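Local structure of reticulocyte-binding protein 2a (Plasmodium vivax, 4Z8N) at residues 184-188 with 204-208. The protein probably helps the malaria parasite recognise and invade red blood cells, this chain being its erythrocyte-binding domain. Residues are numbered along the deposited sequence; the frame is centred on the assembly and turned at random.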
ATOM      1  N   GLY A 184      10.863   5.554  22.750  1.00 28.49           N
ATOM      2  CA  GLY A 184       9.799   5.056  23.605  1.00 25.16           C
ATOM      3  C   GLY A 184       9.997   3.599  23.994  1.00 30.04           C
ATOM      4  O   GLY A 184       9.783   3.227  25.147  1.00 33.85           O
ATOM      5  N   VAL A 185      10.409   2.776  23.031  1.00 29.57           N
ATOM      6  CA  VAL A 185      10.661   1.353  23.277  1.00 29.83           C
ATOM      7  C   VAL A 185      11.784   1.165  24.284  1.00 33.19           C
ATOM      8  O   VAL A 185      11.646   0.414  25.247  1.00 36.13           O
ATOM      9  CB  VAL A 185      10.990   0.601  21.967  1.00 36.45           C
ATOM     10  CG1 VAL A 185      11.464  -0.808  22.266  1.00 37.27           C
ATOM     11  CG2 VAL A 185       9.766   0.570  21.039  1.00 32.80           C
ATOM     12  N   THR A 186      12.885   1.870  24.063  1.00 28.38           N
ATOM     13  CA  THR A 186      14.027   1.821  24.963  1.00 33.18           C
ATOM     14  C   THR A 186      13.639   2.276  26.367  1.00 34.76           C
ATOM     15  O   THR A 186      14.014   1.655  27.360  1.00 34.53           O
ATOM     16  CB  THR A 186      15.175   2.696  24.439  1.00 37.56           C
ATOM     17  OG1 THR A 186      15.625   2.184  23.179  1.00 41.25           O
ATOM     18  CG2 THR A 186      16.329   2.709  25.427  1.00 34.86           C
ATOM     19  N   LEU A 187      12.878   3.361  26.437  1.00 38.36           N
ATOM     20  CA  LEU A 187      12.384   3.878  27.707  1.00 40.74           C
ATOM     21  C   LEU A 187      11.552   2.839  28.463  1.00 40.41           C
ATOM     22  O   LEU A 187      11.703   2.674  29.675  1.00 36.76           O
ATOM     23  CB  LEU A 187      11.559   5.143  27.470  1.00 39.01           C
ATOM     24  CG  LEU A 187      10.857   5.739  28.690  1.00 47.37           C
ATOM     25  CD1 LEU A 187      11.872   6.230  29.712  1.00 49.07           C
ATOM     26  CD2 LEU A 187       9.921   6.860  28.269  1.00 48.98           C
ATOM     27  N   MET A 188      10.682   2.135  27.742  1.00 34.88           N
ATOM     28  CA  MET A 188       9.810   1.136  28.357  1.00 38.97           C
ATOM     29  C   MET A 188      10.590  -0.079  28.861  1.00 40.94           C
ATOM     30  O   MET A 188      10.150  -0.759  29.789  1.00 46.07           O
ATOM     31  CB  MET A 188       8.721   0.694  27.376  1.00 36.63           C
ATOM     32  CG  MET A 188       7.671   1.758  27.093  1.00 36.55           C
ATOM     33  SD  MET A 188       6.880   2.414  28.581  1.00 40.39           S
ATOM     34  CE  MET A 188       6.049   0.953  29.202  1.00 45.46           C
ATOM     35  N   ILE A 204       1.011   0.016  25.948  1.00 41.38           N
ATOM     36  CA  ILE A 204       2.002   0.954  25.421  1.00 38.56           C
ATOM     37  C   ILE A 204       2.956   0.234  24.475  1.00 42.04           C
ATOM     38  O   ILE A 204       3.195   0.641  23.332  1.00 40.70           O
ATOM     39  CB  ILE A 204       2.795   1.594  26.580  1.00 36.70           C
ATOM     40  CG1 ILE A 204       1.913   2.571  27.346  1.00 37.79           C
ATOM     41  CG2 ILE A 204       4.034   2.296  26.096  1.00 36.95           C
ATOM     42  CD1 ILE A 204       2.605   3.203  28.525  1.00 41.29           C
ATOM     43  N   ASN A 205       3.518  -0.832  25.020  1.00 39.07           N
ATOM     44  CA  ASN A 205       4.236  -1.882  24.327  1.00 45.58           C
ATOM     45  C   ASN A 205       3.593  -2.418  23.053  1.00 44.76           C
ATOM     46  O   ASN A 205       4.273  -2.528  22.046  1.00 47.14           O
ATOM     47  CB  ASN A 205       4.404  -2.966  25.365  1.00 58.81           C
ATOM     48  CG  ASN A 205       5.683  -2.823  26.139  1.00 73.82           C
ATOM     49  OD1 ASN A 205       6.664  -3.421  25.732  1.00 79.12           O
ATOM     50  ND2 ASN A 205       5.768  -1.769  27.011  1.00 80.93           N
ATOM     51  N   PHE A 206       2.296  -2.722  23.076  1.00 36.37           N
ATOM     52  CA  PHE A 206       1.587  -3.140  21.860  1.00 37.73           C
ATOM     53  C   PHE A 206       1.387  -2.011  20.834  1.00 39.77           C
ATOM     54  O   PHE A 206       1.577  -2.199  19.624  1.00 39.31           O
ATOM     55  CB  PHE A 206       0.231  -3.723  22.238  1.00 35.90           C
ATOM     56  CG  PHE A 206      -0.677  -3.966  21.071  1.00 40.18           C
ATOM     57  CD1 PHE A 206      -0.464  -5.041  20.227  1.00 38.90           C
ATOM     58  CD2 PHE A 206      -1.756  -3.131  20.831  1.00 37.96           C
ATOM     59  CE1 PHE A 206      -1.301  -5.276  19.164  1.00 41.54           C
ATOM     60  CE2 PHE A 206      -2.597  -3.360  19.769  1.00 39.77           C
ATOM     61  CZ  PHE A 206      -2.370  -4.434  18.933  1.00 44.25           C
ATOM     62  N   LEU A 207       0.973  -0.848  21.331  1.00 41.56           N
ATOM     63  CA  LEU A 207       0.709   0.319  20.491  1.00 39.49           C
ATOM     64  C   LEU A 207       1.976   0.868  19.823  1.00 40.31           C
ATOM     65  O   LEU A 207       1.965   1.158  18.631  1.00 37.21           O
ATOM     66  CB  LEU A 207       0.036   1.414  21.315  1.00 45.62           C
ATOM     67  CG  LEU A 207      -0.516   2.601  20.532  1.00 50.44           C
ATOM     68  CD1 LEU A 207      -1.320   2.132  19.334  1.00 48.18           C
ATOM     69  CD2 LEU A 207      -1.372   3.438  21.439  1.00 53.79           C
ATOM     70  N   GLN A 208       3.095   0.850  20.543  1.00 38.92           N
ATOM     71  CA  GLN A 208       4.404   1.175  19.993  1.00 42.06           C
ATOM     72  C   GLN A 208       4.781   0.214  18.892  1.00 44.11           C
ATOM     73  O   GLN A 208       5.312   0.610  17.897  1.00 34.77           O
ATOM     74  CB  GLN A 208       5.518   1.174  21.042  1.00 35.61           C
ATOM     75  CG  GLN A 208       5.577   2.385  21.935  1.00 57.00           C
ATOM     76  CD  GLN A 208       6.529   2.257  23.105  1.00 60.04           C
ATOM     77  OE1 GLN A 208       6.743   3.193  23.812  1.00 70.13           O
ATOM     78  NE2 GLN A 208       7.077   1.105  23.304  1.00 62.10           N
TER
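Met188 meets Ile204 and Asn205 where the axes of segments 184-188 and 204-208 come within 10.5 Å, a spacing that long side chains bridge from both sides. The apolar part rests on the methionine. Its CG lies beside the backbone N (chi1 -70°), and further bends at chi2 and chi3 curl the thioether across Ile204 at about a right angle. Met188 SD lies 3.8 Å from Ile204 CG2, the branch methyl. The terminal methyl continues past it, Met188 CE coming within 3.5 Å of Asn205 ND2. That amide is held from its own helix, ND2 donating to Ile201 O, while its OD1 receives a weak bond from Lys192.

Gln208 makes the second bridge, reaching the other way. Its chain is extended beyond CG, which carries the terminal amide over the backbone at Gly184, an approach probably helped by the lack of a side chain there. CD of Gln208 lies 3.8 Å from Gly184 C, and the amide also borders Val185 CG2.

Ile204 also touches Leu287 and Tyr288 of helix 246-297, which places the contact against a third helix. Segments 184-188 and 204-208 run antiparallel, with a signed crossing angle of -157°, and lie on helices 168-194 and 199-237, which are joined by a short connection: an antiparallel helical hairpin within the predominantly alpha-helical erythrocyte-binding domain.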